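Long-range contacts in MgGH51 (PDB 6ZPY), which probably hydrolyses terminal non-reducing alpha-L-arabinofuranosyl residues of arabinose-containing plant polysaccharides, as a family 51 glycoside hydrolase: residues A[22-27]-A[261-266]; A[229-234]-A[293-298]; A[289-294]-A[346-351]. One frame throughout, in Å; residues are numbered along the deposited sequence.

Contact 1 (A[22-27]-A[261-266]). With AHR (alpha-L-arabinofuranose), chain F.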
loop_
_atom_site.group_PDB
_atom_site.type_symbol
_atom_site.label_atom_id
_atom_site.label_comp_id
_atom_site.label_asym_id
_atom_site.label_seq_id
_atom_site.Cartn_x
_atom_site.Cartn_y
_atom_site.Cartn_z
ATOM N N PHE A 22 -3.458 0.839 -2.857
ATOM C CA PHE A 22 -2.456 1.484 -2.010
ATOM C C PHE A 22 -2.623 2.989 -2.007
ATOM O O PHE A 22 -2.680 3.653 -3.035
ATOM C CB PHE A 22 -1.048 1.134 -2.454
ATOM C CG PHE A 22 -0.040 1.607 -1.463
ATOM C CD1 PHE A 22 0.530 2.847 -1.581
ATOM C CD2 PHE A 22 0.268 0.833 -0.358
ATOM C CE1 PHE A 22 1.452 3.318 -0.662
ATOM C CE2 PHE A 22 1.187 1.312 0.567
ATOM C CZ PHE A 22 1.777 2.534 0.420
ATOM N N GLU A 23 -2.535 3.527 -0.810
ATOM C CA GLU A 23 -2.184 4.924 -0.554
ATOM C C GLU A 23 -1.397 4.891 0.752
ATOM O O GLU A 23 -1.533 3.911 1.502
ATOM C CB GLU A 23 -3.386 5.833 -0.409
ATOM C CG GLU A 23 -4.160 5.601 0.844
ATOM C CD GLU A 23 -5.453 6.379 0.960
ATOM O OE1 GLU A 23 -5.403 7.607 0.911
ATOM O OE2 GLU A 23 -6.469 5.763 1.094
ATOM N N ASP A 24 -0.749 5.982 1.066
ATOM C CA ASP A 24 -0.068 6.096 2.388
ATOM C C ASP A 24 -1.121 6.517 3.411
ATOM O O ASP A 24 -1.548 7.692 3.443
ATOM C CB ASP A 24 1.055 7.104 2.339
ATOM C CG ASP A 24 2.104 6.831 3.418
ATOM O OD1 ASP A 24 1.695 6.267 4.471
ATOM O OD2 ASP A 24 3.308 7.084 3.144
ATOM N N ILE A 25 -1.626 5.549 4.126
ATOM C CA ILE A 25 -2.634 5.677 5.174
ATOM C C ILE A 25 -2.153 4.722 6.276
ATOM O O ILE A 25 -1.581 3.675 5.946
ATOM C CB ILE A 25 -4.040 5.327 4.661
ATOM C CG1 ILE A 25 -5.096 5.555 5.732
ATOM C CG2 ILE A 25 -4.103 3.914 4.116
ATOM C CD1 ILE A 25 -6.506 5.311 5.251
ATOM N N ASN A 26 -2.391 5.045 7.540
ATOM C CA ASN A 26 -1.963 4.163 8.643
ATOM C C ASN A 26 -0.450 3.912 8.551
ATOM O O ASN A 26 0.013 2.832 8.936
ATOM C CB ASN A 26 -2.654 2.817 8.598
ATOM C CG ASN A 26 -4.155 2.903 8.474
ATOM O OD1 ASN A 26 -4.819 3.723 9.129
ATOM N ND2 ASN A 26 -4.724 1.986 7.694
ATOM N N HIS A 27 0.315 4.860 8.044
ATOM C CA HIS A 27 1.772 4.659 7.866
ATOM C C HIS A 27 2.014 3.385 7.081
ATOM O O HIS A 27 2.947 2.597 7.352
ATOM C CB HIS A 27 2.509 4.657 9.208
ATOM C CG HIS A 27 2.730 6.056 9.664
ATOM N ND1 HIS A 27 3.776 6.830 9.200
ATOM C CD2 HIS A 27 1.983 6.829 10.482
ATOM C CE1 HIS A 27 3.663 8.052 9.760
ATOM N NE2 HIS A 27 2.579 8.054 10.534
ATOM N N TRP A 261 -3.816 12.096 5.872
ATOM C CA TRP A 261 -4.140 11.243 7.040
ATOM C C TRP A 261 -3.402 11.702 8.300
ATOM O O TRP A 261 -3.241 10.896 9.220
ATOM C CB TRP A 261 -3.841 9.802 6.657
ATOM C CG TRP A 261 -4.743 9.321 5.576
ATOM C CD1 TRP A 261 -4.397 9.130 4.272
ATOM C CD2 TRP A 261 -6.154 9.100 5.676
ATOM N NE1 TRP A 261 -5.518 8.709 3.588
ATOM C CE2 TRP A 261 -6.588 8.648 4.419
ATOM C CE3 TRP A 261 -7.055 9.111 6.728
ATOM C CZ2 TRP A 261 -7.910 8.289 4.177
ATOM C CZ3 TRP A 261 -8.357 8.736 6.494
ATOM C CH2 TRP A 261 -8.784 8.350 5.222
ATOM N N GLY A 262 -3.010 12.949 8.333
ATOM C CA GLY A 262 -2.554 13.594 9.569
ATOM C C GLY A 262 -1.052 13.622 9.693
ATOM O O GLY A 262 -0.587 14.151 10.726
ATOM N N TYR A 263 -0.281 13.095 8.742
ATOM C CA TYR A 263 1.184 13.040 8.855
ATOM C C TYR A 263 1.856 13.461 7.568
ATOM O O TYR A 263 1.319 13.346 6.431
ATOM C CB TYR A 263 1.718 11.680 9.269
ATOM C CG TYR A 263 1.245 10.504 8.454
ATOM C CD1 TYR A 263 2.021 10.010 7.435
ATOM C CD2 TYR A 263 0.066 9.853 8.743
ATOM C CE1 TYR A 263 1.648 8.883 6.711
ATOM C CE2 TYR A 263 -0.340 8.743 8.021
ATOM C CZ TYR A 263 0.457 8.265 6.993
ATOM O OH TYR A 263 0.082 7.126 6.314
ATOM N N VAL A 264 3.110 13.841 7.731
ATOM C CA VAL A 264 3.991 14.201 6.614
ATOM C C VAL A 264 4.392 12.938 5.891
ATOM O O VAL A 264 4.716 11.934 6.505
ATOM C CB VAL A 264 5.213 14.981 7.116
ATOM C CG1 VAL A 264 6.224 15.178 6.029
ATOM C CG2 VAL A 264 4.772 16.320 7.686
ATOM N N ASN A 265 4.346 12.996 4.562
ATOM C CA ASN A 265 4.931 11.985 3.681
ATOM C C ASN A 265 6.284 12.462 3.196
ATOM O O ASN A 265 6.418 13.587 2.730
ATOM C CB ASN A 265 4.060 11.750 2.472
ATOM C CG ASN A 265 2.737 11.077 2.695
ATOM O OD1 ASN A 265 2.199 10.605 1.720
ATOM N ND2 ASN A 265 2.162 10.982 3.886
ATOM N N THR A 266 7.273 11.602 3.289
ATOM C CA THR A 266 8.589 11.943 2.800
ATOM C C THR A 266 8.645 11.952 1.278
ATOM O O THR A 266 9.555 12.540 0.755
ATOM C CB THR A 266 9.649 10.954 3.276
ATOM O OG1 THR A 266 9.437 9.653 2.741
ATOM C CG2 THR A 266 9.700 10.840 4.794
HETATM O O5 AHR F . -9.499 3.423 2.036
HETATM C C5 AHR F . -9.676 4.678 2.786
HETATM C C4 AHR F . -10.400 5.844 2.071
HETATM O O4 AHR F . -11.721 5.434 1.608
HETATM C C3 AHR F . -9.762 6.250 0.774
HETATM O O3 AHR F . -8.635 7.095 0.834
HETATM C C2 AHR F . -10.949 6.928 -0.014
HETATM O O2 AHR F . -10.626 6.936 -1.415
HETATM C C1 AHR F . -12.214 6.199 0.478
HETATM O O1 AHR F . -12.981 7.302 1.043
HETATM O O HOH W 1 -0.488 9.998 4.060
HETATM O O HOH W 2 3.890 8.177 0.835
#
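The backbones of Ile25 and Trp261 approach to 6.1 Å between their CA atoms, and the chains are wider apart at Asp24 and Asn265, where water and side chains span the gap. The contact belongs to the catalytic (beta/alpha)8 barrel. The loop 22-27 follows barrel strand 20-21. Its partner, segment 261-266, runs into the short strand 264-265. Trp261 NE1 gives a straight bond of 2.9 Å to Glu23 OE1. The acceptor lies in the indole plane, but the donor stands above the carboxylate plane. The other carboxylate oxygen, OE2, accepts the O3 hydroxyl of the bound arabinofuranose at 2.6 Å, so Trp261 probably helps position a sugar-binding group. Asn232 adds two bonds, from its N to Glu23 OE1 and from its ND2 to Asn265 OD1. Ile25 covers one face of the indole. CG1 anti to the backbone N (chi1 -176°) and the chain extended beyond it together carry CD1 over the six-membered ring, 3.5 Å from the ring centroid, in a CH-pi contact. Tyr263, two residues on from Trp261, puts its hydroxyl against the loop. It donates to Asp24 OD1 at 2.6 Å, from above the carboxylate plane, and accepts from His27 N at 2.9 Å, so one oxygen ties two points of the loop. The His27 imidazole stacks face to face on the phenol, the planes 19° apart and the centroids 3.8 Å apart. Gly29 N and Asp30 N bind Asp24 OD1 and OD2, and Asp30 O binds His27 ND1, which, with the stack, probably fixes the turn of the imidazole. Two waters join Asp24 to Asn265. One donates to Asp24 O and accepts from Asn265 ND2. The other donates to both Asp24 OD2, at 2.6 Å, and Asn265 OD1.

Contact 2 (A[229-234]-A[293-298]). With AHR (alpha-L-arabinofuranose), chain F.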
loop_
_atom_site.group_PDB
_atom_site.type_symbol
_atom_site.label_atom_id
_atom_site.label_comp_id
_atom_site.label_asym_id
_atom_site.label_seq_id
_atom_site.Cartn_x
_atom_site.Cartn_y
_atom_site.Cartn_z
ATOM N N GLY A 229 -3.477 6.842 -4.672
ATOM C CA GLY A 229 -4.662 7.020 -3.826
ATOM C C GLY A 229 -5.929 7.054 -4.665
ATOM O O GLY A 229 -5.803 7.082 -5.879
ATOM N N GLY A 230 -7.093 6.993 -4.028
ATOM C CA GLY A 230 -7.226 7.234 -2.604
ATOM C C GLY A 230 -7.124 8.690 -2.224
ATOM O O GLY A 230 -6.618 9.513 -2.984
ATOM N N ASN A 231 -7.557 9.001 -1.013
ATOM C CA ASN A 231 -7.541 10.399 -0.539
ATOM C C ASN A 231 -6.153 11.007 -0.609
ATOM O O ASN A 231 -6.043 12.183 -0.823
ATOM C CB ASN A 231 -8.085 10.472 0.864
ATOM C CG ASN A 231 -9.583 10.446 0.913
ATOM O OD1 ASN A 231 -10.248 10.170 -0.082
ATOM N ND2 ASN A 231 -10.124 10.646 2.095
ATOM N N ASN A 232 -5.140 10.198 -0.366
ATOM C CA ASN A 232 -3.781 10.731 -0.273
ATOM C C ASN A 232 -3.295 11.291 -1.607
ATOM O O ASN A 232 -2.311 12.003 -1.629
ATOM C CB ASN A 232 -2.768 9.702 0.204
ATOM C CG ASN A 232 -1.622 10.323 0.989
ATOM O OD1 ASN A 232 -1.859 11.129 1.912
ATOM N ND2 ASN A 232 -0.408 9.958 0.606
ATOM N N LEU A 233 -3.988 10.976 -2.712
ATOM C CA LEU A 233 -3.703 11.626 -3.999
ATOM C C LEU A 233 -4.117 13.099 -3.955
ATOM O O LEU A 233 -3.455 13.922 -4.602
ATOM C CB LEU A 233 -4.521 10.876 -5.049
ATOM C CG LEU A 233 -4.589 11.515 -6.431
ATOM C CD1 LEU A 233 -3.272 11.327 -7.161
ATOM C CD2 LEU A 233 -5.762 10.963 -7.235
ATOM N N GLU A 234 -5.227 13.377 -3.292
ATOM C CA GLU A 234 -5.991 14.585 -3.551
ATOM C C GLU A 234 -5.395 15.814 -2.881
ATOM O O GLU A 234 -5.539 16.890 -3.427
ATOM C CB GLU A 234 -7.430 14.377 -3.156
ATOM C CG GLU A 234 -8.149 13.420 -4.079
ATOM C CD GLU A 234 -9.531 13.099 -3.604
ATOM O OE1 GLU A 234 -10.502 13.783 -4.042
ATOM O OE2 GLU A 234 -9.676 12.174 -2.835
ATOM N N TYR A 293 -9.390 18.475 -8.101
ATOM C CA TYR A 293 -10.188 18.572 -6.863
ATOM C C TYR A 293 -9.314 18.175 -5.679
ATOM O O TYR A 293 -8.531 17.232 -5.793
ATOM C CB TYR A 293 -11.450 17.707 -6.955
ATOM C CG TYR A 293 -12.261 17.707 -5.684
ATOM C CD1 TYR A 293 -13.070 18.778 -5.349
ATOM C CD2 TYR A 293 -12.256 16.629 -4.839
ATOM C CE1 TYR A 293 -13.792 18.799 -4.167
ATOM C CE2 TYR A 293 -13.000 16.617 -3.669
ATOM C CZ TYR A 293 -13.771 17.709 -3.327
ATOM O OH TYR A 293 -14.502 17.742 -2.171
ATOM N N SER A 294 -9.519 18.858 -4.570
ATOM C CA SER A 294 -8.848 18.478 -3.313
ATOM C C SER A 294 -9.856 18.453 -2.186
ATOM O O SER A 294 -10.981 18.964 -2.313
ATOM C CB SER A 294 -7.676 19.356 -3.075
ATOM O OG SER A 294 -8.031 20.725 -2.985
ATOM N N LEU A 295 -9.453 17.864 -1.060
ATOM C CA LEU A 295 -10.434 17.378 -0.073
ATOM C C LEU A 295 -11.057 18.506 0.746
ATOM O O LEU A 295 -12.087 18.259 1.358
ATOM C CB LEU A 295 -9.772 16.316 0.789
ATOM C CG LEU A 295 -9.474 15.031 0.032
ATOM C CD1 LEU A 295 -8.405 14.215 0.766
ATOM C CD2 LEU A 295 -10.751 14.238 -0.176
ATOM N N GLY A 296 -10.466 19.697 0.720
ATOM C CA GLY A 296 -11.101 20.886 1.283
ATOM C C GLY A 296 -12.294 21.379 0.484
ATOM O O GLY A 296 -12.962 22.291 0.996
ATOM N N GLY A 297 -12.565 20.811 -0.691
ATOM C CA GLY A 297 -13.795 21.130 -1.414
ATOM C C GLY A 297 -13.502 21.961 -2.655
ATOM O O GLY A 297 -14.464 22.247 -3.352
ATOM N N THR A 298 -12.286 22.389 -2.894
ATOM C CA THR A 298 -11.932 23.254 -4.019
ATOM C C THR A 298 -11.806 22.444 -5.299
ATOM O O THR A 298 -10.997 21.546 -5.374
ATOM C CB THR A 298 -10.657 24.043 -3.743
ATOM O OG1 THR A 298 -10.913 24.838 -2.573
ATOM C CG2 THR A 298 -10.287 24.867 -4.969
HETATM O O5 AHR F . -9.499 3.423 2.036
HETATM C C5 AHR F . -9.676 4.678 2.786
HETATM C C4 AHR F . -10.400 5.844 2.071
HETATM O O4 AHR F . -11.721 5.434 1.608
HETATM C C3 AHR F . -9.762 6.250 0.774
HETATM O O3 AHR F . -8.635 7.095 0.834
HETATM C C2 AHR F . -10.949 6.928 -0.014
HETATM O O2 AHR F . -10.626 6.936 -1.415
HETATM C C1 AHR F . -12.214 6.199 0.478
HETATM O O1 AHR F . -12.981 7.302 1.043
#
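Glu234 and Leu295 each place CG opposite their own carbonyl carbon (chi1 -70° and -69°), and the glutamate then runs extended, so its carboxylate comes to lie against the leucine. The two side chains cross at about a right angle. Leu295 CG packs on Glu234 CB at 3.8 Å, and Leu295 CD2 reaches Glu234 OE2 at 3.5 Å. The second branch, Leu295 CD1, turns to Asn231, touching its carbonyl O at 3.5 Å and also its CB. Glu234 OE1 sits at the edge of the Tyr293 ring, in its plane, 3.4 Å from CD2. All of these are van der Waals contacts; the polar partner of Glu234 OE2 is Asn350 ND2. The backbones are closest at Glu234 and Ser294, where Ser294 CB lies 3.3 Å from Glu234 O. In the barrel, 229-234 follows the second strand, 224-227, and 293-298 follows the third, 284-289, so the contact joins neighbouring loops. Residues 231-234 form a short, weakly bonded helical turn after a cis peptide bond between Gly229 and Gly230. The opposing loop folds as a type I beta turn from Ser294 to Gly297. Just past the glutamate, backbone bonds link Leu295 to Gly235 and Gly296 to Gln236. At the start of the helical turn, Asn231 N donates to O3 of the bound arabinofuranose at 2.9 Å, with an N-H...O angle of 173°.

Contact 3 (A[289-294]-A[346-351]). With AHR (alpha-L-arabinofuranose), chain F.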
loop_
_atom_site.group_PDB
_atom_site.type_symbol
_atom_site.label_atom_id
_atom_site.label_comp_id
_atom_site.label_asym_id
_atom_site.label_seq_id
_atom_site.Cartn_x
_atom_site.Cartn_y
_atom_site.Cartn_z
ATOM N N VAL A 289 -4.243 9.879 -11.533
ATOM C CA VAL A 289 -3.775 11.263 -11.712
ATOM C C VAL A 289 -4.734 12.193 -10.993
ATOM O O VAL A 289 -5.954 11.971 -10.943
ATOM C CB VAL A 289 -3.633 11.617 -13.204
ATOM C CG1 VAL A 289 -2.550 10.796 -13.859
ATOM C CG2 VAL A 289 -4.939 11.500 -13.986
ATOM N N TRP A 290 -4.127 13.225 -10.445
ATOM C CA TRP A 290 -4.885 14.296 -9.799
ATOM C C TRP A 290 -5.728 15.009 -10.839
ATOM O O TRP A 290 -5.231 15.238 -11.954
ATOM C CB TRP A 290 -3.898 15.223 -9.109
ATOM C CG TRP A 290 -4.607 16.169 -8.197
ATOM C CD1 TRP A 290 -5.004 15.893 -6.926
ATOM C CD2 TRP A 290 -4.959 17.540 -8.438
ATOM N NE1 TRP A 290 -5.579 16.993 -6.363
ATOM C CE2 TRP A 290 -5.587 18.007 -7.276
ATOM C CE3 TRP A 290 -4.780 18.424 -9.508
ATOM C CZ2 TRP A 290 -6.007 19.325 -7.143
ATOM C CZ3 TRP A 290 -5.190 19.727 -9.365
ATOM C CH2 TRP A 290 -5.807 20.170 -8.197
ATOM N N ALA A 291 -6.944 15.336 -10.484
ATOM C CA ALA A 291 -7.950 15.727 -11.485
ATOM C C ALA A 291 -8.591 17.078 -11.201
ATOM O O ALA A 291 -9.686 17.325 -11.689
ATOM C CB ALA A 291 -8.974 14.630 -11.637
ATOM N N GLY A 292 -7.974 17.942 -10.407
ATOM C CA GLY A 292 -8.455 19.306 -10.209
ATOM C C GLY A 292 -9.343 19.456 -8.996
ATOM O O GLY A 292 -9.937 20.554 -8.837
ATOM N N TYR A 293 -9.390 18.475 -8.101
ATOM C CA TYR A 293 -10.188 18.572 -6.863
ATOM C C TYR A 293 -9.314 18.175 -5.679
ATOM O O TYR A 293 -8.531 17.232 -5.793
ATOM C CB TYR A 293 -11.450 17.707 -6.955
ATOM C CG TYR A 293 -12.261 17.707 -5.684
ATOM C CD1 TYR A 293 -13.070 18.778 -5.349
ATOM C CD2 TYR A 293 -12.256 16.629 -4.839
ATOM C CE1 TYR A 293 -13.792 18.799 -4.167
ATOM C CE2 TYR A 293 -13.000 16.617 -3.669
ATOM C CZ TYR A 293 -13.771 17.709 -3.327
ATOM O OH TYR A 293 -14.502 17.742 -2.171
ATOM N N SER A 294 -9.519 18.858 -4.570
ATOM C CA SER A 294 -8.848 18.478 -3.313
ATOM C C SER A 294 -9.856 18.453 -2.186
ATOM O O SER A 294 -10.981 18.964 -2.313
ATOM C CB SER A 294 -7.676 19.356 -3.075
ATOM O OG SER A 294 -8.031 20.725 -2.985
ATOM N N VAL A 346 -5.447 4.242 -16.217
ATOM C CA VAL A 346 -5.241 5.493 -15.478
ATOM C C VAL A 346 -6.574 5.920 -14.903
ATOM O O VAL A 346 -7.584 5.898 -15.628
ATOM C CB VAL A 346 -4.606 6.593 -16.332
ATOM C CG1 VAL A 346 -4.720 7.963 -15.647
ATOM C CG2 VAL A 346 -3.168 6.290 -16.637
ATOM N N GLU A 347 -6.552 6.237 -13.610
ATOM C CA GLU A 347 -7.758 6.657 -12.909
ATOM C C GLU A 347 -7.738 8.172 -12.779
ATOM O O GLU A 347 -6.739 8.743 -12.410
ATOM C CB GLU A 347 -7.854 5.983 -11.557
ATOM C CG GLU A 347 -9.147 6.252 -10.832
ATOM C CD GLU A 347 -9.480 5.273 -9.727
ATOM O OE1 GLU A 347 -8.692 4.299 -9.538
ATOM O OE2 GLU A 347 -10.555 5.419 -9.113
ATOM N N VAL A 348 -8.836 8.811 -13.154
ATOM C CA VAL A 348 -8.901 10.271 -13.200
ATOM C C VAL A 348 -9.525 10.786 -11.898
ATOM O O VAL A 348 -10.706 10.833 -11.732
ATOM C CB VAL A 348 -9.689 10.715 -14.458
ATOM C CG1 VAL A 348 -9.724 12.244 -14.501
ATOM C CG2 VAL A 348 -9.018 10.167 -15.708
ATOM N N GLY A 349 -8.649 11.140 -10.969
ATOM C CA GLY A 349 -9.042 11.609 -9.630
ATOM C C GLY A 349 -9.270 10.469 -8.690
ATOM O O GLY A 349 -8.850 9.350 -8.942
ATOM N N ASN A 350 -9.891 10.802 -7.588
ATOM C CA ASN A 350 -10.359 9.836 -6.600
ATOM C C ASN A 350 -11.698 10.292 -6.048
ATOM O O ASN A 350 -11.822 11.456 -5.625
ATOM C CB ASN A 350 -9.362 9.803 -5.420
ATOM C CG ASN A 350 -9.787 8.809 -4.365
ATOM O OD1 ASN A 350 -9.880 7.600 -4.642
ATOM N ND2 ASN A 350 -10.085 9.302 -3.169
ATOM N N GLU A 351 -12.673 9.401 -6.041
ATOM C CA GLU A 351 -13.973 9.666 -5.377
ATOM C C GLU A 351 -14.460 11.045 -5.796
ATOM O O GLU A 351 -14.881 11.818 -4.966
ATOM C CB GLU A 351 -13.851 9.493 -3.864
ATOM C CG GLU A 351 -13.574 8.041 -3.510
ATOM C CD GLU A 351 -13.885 7.695 -2.075
ATOM O OE1 GLU A 351 -13.920 8.643 -1.269
ATOM O OE2 GLU A 351 -14.147 6.511 -1.829
HETATM O O5 AHR F . -9.499 3.423 2.036
HETATM C C5 AHR F . -9.676 4.678 2.786
HETATM C C4 AHR F . -10.400 5.844 2.071
HETATM O O4 AHR F . -11.721 5.434 1.608
HETATM C C3 AHR F . -9.762 6.250 0.774
HETATM O O3 AHR F . -8.635 7.095 0.834
HETATM C C2 AHR F . -10.949 6.928 -0.014
HETATM O O2 AHR F . -10.626 6.936 -1.415
HETATM C C1 AHR F . -12.214 6.199 0.478
HETATM O O1 AHR F . -12.981 7.302 1.043
#
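Beside the bridge of Val289 with Val348, Gly292 N and Tyr293 N both lie over one face of the Trp290 indole, offset toward its rim. Arg241 makes a cation-pi contact with it, the Tyr308 ring meets it, and NE1 is bonded to Glu234 O. The backbones pair in parallel. Val289 N donates to Glu347 O at 2.9 Å, and Gly349 N donates to Val289 O at 2.8 Å. Val289 CG2 touches Val346 CG1 at 3.9 Å, the two side chains crossing at about a right angle. Ala291 CB packs on Val348 CG1 and close to Gly349, where a CB would crowd it. Beyond the strand, Asn350 holds CG anti to the backbone N (chi1 -180°), which extends its amide toward the sugar, and ND2 donates to arabinofuranose O2 at 3.0 Å. Glu351 OE1 accepts the sugar O1 hydroxyl at 2.8 Å, and OE2 is bonded to His400 ND1. A leucine in place of Glu351 would probably leave both sugar O1 and His400 ND1 without their mates. Strands 284-289 and 345-348 are the third and fourth of the (beta/alpha)8 barrel, and the Asn-Glu pair after the fourth is characteristic of clan GH-A, where that glutamate usually acts as acid/base.

The three contacts surround one bound arabinofuranose, probably in the glycone subsite. Contacts 1 and 2 share the grip on O3, through Glu23 and Asn231, while contact 3 holds O1 and O2. Tyr402 and Glu429 also bind the sugar. Contacts 1 and 2 lie about 13 Å apart between centres and touch at the helical turn 231-234. Contacts 2 and 3 are closer, about 8 Å between centres, and share Tyr293 and Ser294. Asn350 joins them further, its OD1 taking a weak hydrogen bond of 2.9 Å from Gly230 N. Contacts 1 and 3 do not touch; their nearest atoms are about 6 Å apart, and the sugar bridges them.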